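Local coordinates for protein CurF (Lyngbya majuscula, PDB 5DP2) that probably forms the cyclopropane ring during curacin A biosynthesis, as an NADP-binding enoyl reductase-type domain of a polyketide synthase, at residues S142-H151 / A171-F182. Numbering follows the deposited sequence. Where two conformers were deposited one is given.
Sequences SFFTAYYGLH and AGQAAVQLAQFF. With NAP (NADP nicotinamide-adenine-dinucleotide phosphate), chain B.
Ala146 and Leu178 interlock as reciprocal knobs where two helices of the Rossmann-type nucleotide-binding domain cross at -51°, an instance of small residues bringing helix axes to 8.1 Å. The methyl of Ala146 sits among Ala171, Ala174, Ala175 and Leu178; in return, Leu178 enters the hole formed by Phe143, Ala146, Tyr147 and Leu150, its CD1 lying 3.7 Å from Ala146 CB. Next to this pair, Ala174 CB presses almost straight over one face of the Phe143 ring, a CH-pi contact 3.7 Å from the ring centroid. Gln177 NE2 meets Phe143 CZ at the ring edge (3.7 Å), with amide and ring planes 80° apart; Gln177 OE1 is hydrogen-bonded to Lys309 N. At the cofactor end, Ala171 N donates a hydrogen bond to O2N of the NADP diphosphate (2.9 Å), while Thr145 OG1 approaches C4N of the nicotinamide.

Looser packing is confined to the partly exposed His151 and Phe182, whose rings are nearly parallel but slid apart and barely overlap, although His151 CB still touches Phe182 CZ at 3.7 Å. Buried beside them, Tyr147 extends its ring away from its own backbone N (chi1 -173°), and Tyr147 CE1 meets the Phe182 ring edge in plane, 3.9 Å from Phe182 CZ.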
loop_
_atom_site.group_PDB
_atom_site.type_symbol
_atom_site.label_atom_id
_atom_site.label_comp_id
_atom_site.label_asym_id
_atom_site.label_seq_id
_atom_site.Cartn_x
_atom_site.Cartn_y
_atom_site.Cartn_z
ATOM N N SER A 142 0.474 -2.348 1.776
ATOM C CA SER A 142 -0.754 -2.039 2.519
ATOM C C SER A 142 -0.553 -2.178 4.039
ATOM O O SER A 142 -0.946 -1.294 4.802
ATOM C CB SER A 142 -1.910 -2.889 2.025
ATOM O OG SER A 142 -2.187 -2.663 0.655
ATOM N N PHE A 143 0.020 -3.304 4.479
ATOM C CA PHE A 143 0.243 -3.480 5.911
ATOM C C PHE A 143 1.340 -2.603 6.454
ATOM O O PHE A 143 1.245 -2.168 7.611
ATOM C CB PHE A 143 0.487 -4.948 6.293
ATOM C CG PHE A 143 -0.766 -5.789 6.329
ATOM C CD1 PHE A 143 -1.517 -5.869 7.495
ATOM C CD2 PHE A 143 -1.197 -6.468 5.209
ATOM C CE1 PHE A 143 -2.657 -6.660 7.550
ATOM C CE2 PHE A 143 -2.329 -7.284 5.270
ATOM C CZ PHE A 143 -3.052 -7.375 6.447
ATOM N N PHE A 144 2.433 -2.371 5.711
ATOM C CA PHE A 144 3.488 -1.534 6.265
ATOM C C PHE A 144 2.970 -0.104 6.448
ATOM O O PHE A 144 3.266 0.552 7.452
ATOM C CB PHE A 144 4.780 -1.590 5.436
ATOM C CG PHE A 144 5.606 -2.845 5.639
ATOM C CD1 PHE A 144 5.073 -4.128 5.558
ATOM C CD2 PHE A 144 6.979 -2.737 5.885
ATOM C CE1 PHE A 144 5.855 -5.255 5.721
ATOM C CE2 PHE A 144 7.769 -3.867 6.049
ATOM C CZ PHE A 144 7.211 -5.119 5.963
ATOM N N THR A 145 2.172 0.391 5.476
ATOM C CA THR A 145 1.580 1.726 5.582
ATOM C C THR A 145 0.642 1.809 6.776
ATOM O O THR A 145 0.713 2.736 7.588
ATOM C CB THR A 145 0.822 2.042 4.278
ATOM O OG1 THR A 145 1.735 2.060 3.173
ATOM C CG2 THR A 145 0.149 3.402 4.325
ATOM N N ALA A 146 -0.274 0.840 6.869
ATOM C CA ALA A 146 -1.264 0.872 7.941
ATOM C C ALA A 146 -0.612 0.703 9.317
ATOM O O ALA A 146 -1.029 1.333 10.287
ATOM C CB ALA A 146 -2.336 -0.157 7.699
ATOM N N TYR A 147 0.403 -0.156 9.421
ATOM C CA TYR A 147 1.071 -0.362 10.706
ATOM C C TYR A 147 1.844 0.876 11.120
ATOM O O TYR A 147 1.778 1.317 12.277
ATOM C CB TYR A 147 2.010 -1.579 10.615
ATOM C CG TYR A 147 2.612 -1.962 11.952
ATOM C CD1 TYR A 147 1.925 -2.773 12.835
ATOM C CD2 TYR A 147 3.869 -1.530 12.325
ATOM C CE1 TYR A 147 2.471 -3.153 14.044
ATOM C CE2 TYR A 147 4.419 -1.888 13.556
ATOM C CZ TYR A 147 3.705 -2.701 14.410
ATOM O OH TYR A 147 4.225 -3.090 15.636
ATOM N N TYR A 148 2.602 1.470 10.191
ATOM C CA TYR A 148 3.338 2.678 10.532
ATOM C C TYR A 148 2.391 3.770 11.012
ATOM O O TYR A 148 2.629 4.431 12.025
ATOM C CB TYR A 148 4.178 3.131 9.331
ATOM C CG TYR A 148 5.039 4.306 9.644
ATOM C CD1 TYR A 148 6.006 4.248 10.643
ATOM C CD2 TYR A 148 4.906 5.497 8.933
ATOM C CE1 TYR A 148 6.819 5.323 10.930
ATOM C CE2 TYR A 148 5.728 6.579 9.198
ATOM C CZ TYR A 148 6.688 6.495 10.198
ATOM O OH TYR A 148 7.505 7.573 10.481
ATOM N N GLY A 149 1.289 3.972 10.281
ATOM C CA GLY A 149 0.346 5.009 10.671
ATOM C C GLY A 149 -0.354 4.731 11.993
ATOM O O GLY A 149 -0.453 5.615 12.853
ATOM N N LEU A 150 -0.943 3.541 12.119
ATOM C CA LEU A 150 -1.773 3.225 13.294
ATOM C C LEU A 150 -0.958 2.948 14.555
ATOM O O LEU A 150 -1.370 3.331 15.645
ATOM C CB LEU A 150 -2.691 2.049 13.015
ATOM C CG LEU A 150 -3.785 2.264 11.954
ATOM C CD1 LEU A 150 -4.423 0.947 11.622
ATOM C CD2 LEU A 150 -4.819 3.276 12.386
ATOM N N HIS A 151 0.153 2.228 14.407
ATOM C CA HIS A 151 0.975 1.839 15.543
ATOM C C HIS A 151 2.049 2.879 15.829
ATOM O O HIS A 151 2.088 3.472 16.892
ATOM C CB HIS A 151 1.565 0.452 15.333
ATOM C CG HIS A 151 2.499 0.006 16.414
ATOM N ND1 HIS A 151 3.858 0.231 16.363
ATOM C CD2 HIS A 151 2.281 -0.670 17.562
ATOM C CE1 HIS A 151 4.436 -0.262 17.445
ATOM N NE2 HIS A 151 3.500 -0.815 18.191
ATOM N N ALA A 171 -4.990 -0.458 1.480
ATOM C CA ALA A 171 -4.574 0.151 2.731
ATOM C C ALA A 171 -5.680 0.057 3.773
ATOM O O ALA A 171 -5.430 -0.212 4.951
ATOM C CB ALA A 171 -4.136 1.597 2.503
ATOM N N GLY A 172 -6.922 0.320 3.334
ATOM C CA GLY A 172 -8.060 0.293 4.250
ATOM C C GLY A 172 -8.308 -1.079 4.860
ATOM O O GLY A 172 -8.558 -1.192 6.071
ATOM N N GLN A 173 -8.234 -2.130 4.045
ATOM C CA GLN A 173 -8.452 -3.484 4.560
ATOM C C GLN A 173 -7.368 -3.853 5.576
ATOM O O GLN A 173 -7.644 -4.477 6.613
ATOM C CB GLN A 173 -8.466 -4.506 3.423
ATOM C CG GLN A 173 -9.778 -4.496 2.630
ATOM C CD GLN A 173 -10.850 -5.338 3.305
ATOM O OE1 GLN A 173 -10.726 -6.568 3.366
ATOM N NE2 GLN A 173 -11.879 -4.707 3.828
ATOM N N ALA A 174 -6.110 -3.508 5.264
ATOM C CA ALA A 174 -5.016 -3.751 6.212
ATOM C C ALA A 174 -5.238 -2.975 7.504
ATOM O O ALA A 174 -5.026 -3.506 8.608
ATOM C CB ALA A 174 -3.675 -3.387 5.591
ATOM N N ALA A 175 -5.667 -1.726 7.386
ATOM C CA ALA A 175 -5.946 -0.901 8.553
ATOM C C ALA A 175 -7.070 -1.487 9.398
ATOM O O ALA A 175 -6.987 -1.440 10.634
ATOM C CB ALA A 175 -6.251 0.523 8.125
ATOM N N VAL A 176 -8.120 -2.029 8.779
ATOM C CA VAL A 176 -9.184 -2.654 9.576
ATOM C C VAL A 176 -8.614 -3.825 10.374
ATOM O O VAL A 176 -8.871 -3.958 11.574
ATOM C CB VAL A 176 -10.383 -3.105 8.699
ATOM C CG1 VAL A 176 -11.347 -3.945 9.520
ATOM C CG2 VAL A 176 -11.099 -1.900 8.101
ATOM N N GLN A 177 -7.855 -4.699 9.718
ATOM C CA GLN A 177 -7.296 -5.841 10.429
ATOM C C GLN A 177 -6.431 -5.377 11.593
ATOM O O GLN A 177 -6.512 -5.922 12.708
ATOM C CB GLN A 177 -6.439 -6.724 9.516
ATOM C CG GLN A 177 -7.218 -7.600 8.557
ATOM C CD GLN A 177 -6.328 -8.700 8.007
ATOM O OE1 GLN A 177 -5.574 -9.327 8.756
ATOM N NE2 GLN A 177 -6.434 -8.961 6.718
ATOM N N LEU A 178 -5.558 -4.404 11.362
ATOM C CA LEU A 178 -4.662 -3.935 12.413
ATOM C C LEU A 178 -5.414 -3.225 13.537
ATOM O O LEU A 178 -5.134 -3.453 14.722
ATOM C CB LEU A 178 -3.584 -3.015 11.820
ATOM C CG LEU A 178 -2.456 -3.764 11.146
ATOM C CD1 LEU A 178 -1.701 -2.828 10.220
ATOM C CD2 LEU A 178 -1.516 -4.358 12.178
ATOM N N ALA A 179 -6.362 -2.359 13.189
ATOM C CA ALA A 179 -7.113 -1.673 14.215
ATOM C C ALA A 179 -7.838 -2.673 15.131
ATOM O O ALA A 179 -7.879 -2.480 16.349
ATOM C CB ALA A 179 -8.086 -0.687 13.593
ATOM N N GLN A 180 -8.402 -3.716 14.541
ATOM C CA GLN A 180 -9.064 -4.715 15.391
ATOM C C GLN A 180 -8.075 -5.552 16.189
ATOM O O GLN A 180 -8.354 -5.856 17.355
ATOM C CB GLN A 180 -9.994 -5.552 14.556
ATOM C CG GLN A 180 -11.049 -4.665 13.932
ATOM C CD GLN A 180 -12.267 -5.411 13.499
ATOM O OE1 GLN A 180 -12.189 -6.476 12.892
ATOM N NE2 GLN A 180 -13.420 -4.865 13.845
ATOM N N PHE A 181 -6.908 -5.871 15.624
ATOM C CA PHE A 181 -5.845 -6.542 16.385
ATOM C C PHE A 181 -5.434 -5.720 17.611
ATOM O O PHE A 181 -5.156 -6.273 18.679
ATOM C CB PHE A 181 -4.637 -6.808 15.464
ATOM C CG PHE A 181 -3.405 -7.306 16.186
ATOM C CD1 PHE A 181 -3.336 -8.594 16.665
ATOM C CD2 PHE A 181 -2.339 -6.434 16.439
ATOM C CE1 PHE A 181 -2.223 -9.027 17.352
ATOM C CE2 PHE A 181 -1.219 -6.864 17.123
ATOM C CZ PHE A 181 -1.161 -8.166 17.575
ATOM N N PHE A 182 -5.407 -4.392 17.467
ATOM C CA PHE A 182 -5.055 -3.499 18.557
ATOM C C PHE A 182 -6.225 -3.245 19.508
ATOM O O PHE A 182 -6.045 -2.507 20.497
ATOM C CB PHE A 182 -4.558 -2.148 18.000
ATOM C CG PHE A 182 -3.279 -2.208 17.234
ATOM C CD1 PHE A 182 -2.219 -2.953 17.674
ATOM C CD2 PHE A 182 -3.138 -1.476 16.058
ATOM C CE1 PHE A 182 -1.049 -2.996 16.949
ATOM C CE2 PHE A 182 -1.960 -1.503 15.340
ATOM C CZ PHE A 182 -0.944 -2.290 15.787
HETATM P PA NAP B . -7.133 1.243 -2.799
HETATM O O1A NAP B . -7.244 -0.228 -3.010
HETATM O O2A NAP B . -7.484 1.816 -1.475
HETATM O O5B NAP B . -7.977 1.944 -3.961
HETATM C C5B NAP B . -8.360 3.323 -3.873
HETATM C C4B NAP B . -9.507 3.554 -2.912
HETATM O O4B NAP B . -9.926 4.893 -3.040
HETATM C C3B NAP B . -10.697 2.671 -3.148
HETATM O O3B NAP B . -10.863 1.834 -2.001
HETATM C C2B NAP B . -11.889 3.630 -3.333
HETATM O O2B NAP B . -13.057 3.372 -2.608
HETATM C C1B NAP B . -11.349 4.946 -2.806
HETATM N N9A NAP B . -11.821 6.124 -3.520
HETATM C C8A NAP B . -11.288 6.665 -4.670
HETATM N N7A NAP B . -11.983 7.764 -5.045
HETATM C C5A NAP B . -12.947 7.931 -4.129
HETATM C C6A NAP B . -13.994 8.881 -3.934
HETATM N N6A NAP B . -14.153 9.897 -4.806
HETATM N N1A NAP B . -14.788 8.740 -2.880
HETATM C C2A NAP B . -14.601 7.720 -2.035
HETATM N N3A NAP B . -13.660 6.774 -2.110
HETATM C C4A NAP B . -12.858 6.876 -3.158
HETATM O O3 NAP B . -5.646 1.733 -3.174
HETATM P PN NAP B . -4.291 1.616 -2.330
HETATM O O1N NAP B . -3.207 1.301 -3.286
HETATM O O2N NAP B . -4.485 0.726 -1.137
HETATM O O5D NAP B . -4.091 3.102 -1.878
HETATM C C5D NAP B . -5.034 3.680 -0.945
HETATM C C4D NAP B . -4.887 5.222 -0.948
HETATM O O4D NAP B . -3.784 5.548 -0.142
HETATM C C3D NAP B . -4.587 5.837 -2.320
HETATM O O3D NAP B . -5.105 7.174 -2.326
HETATM C C2D NAP B . -3.080 5.812 -2.381
HETATM O O2D NAP B . -2.595 6.819 -3.274
HETATM C C1D NAP B . -2.710 6.069 -0.945
HETATM N N1N NAP B . -1.498 5.453 -0.363
HETATM C C2N NAP B . -0.578 6.237 0.244
HETATM C C3N NAP B . 0.576 5.718 0.824
HETATM C C7N NAP B . 1.555 6.627 1.483
HETATM O O7N NAP B . 2.616 6.117 1.774
HETATM N N7N NAP B . 1.206 7.920 1.718
HETATM C C4N NAP B . 0.793 4.336 0.778
HETATM C C5N NAP B . -0.167 3.551 0.152
HETATM C C6N NAP B . -1.313 4.122 -0.414
HETATM P P2B NAP B . -14.108 2.222 -2.969
HETATM O O1X NAP B . -13.411 0.896 -2.698
HETATM O O2X NAP B . -15.239 2.506 -2.022
HETATM O O3X NAP B . -14.461 2.391 -4.428
#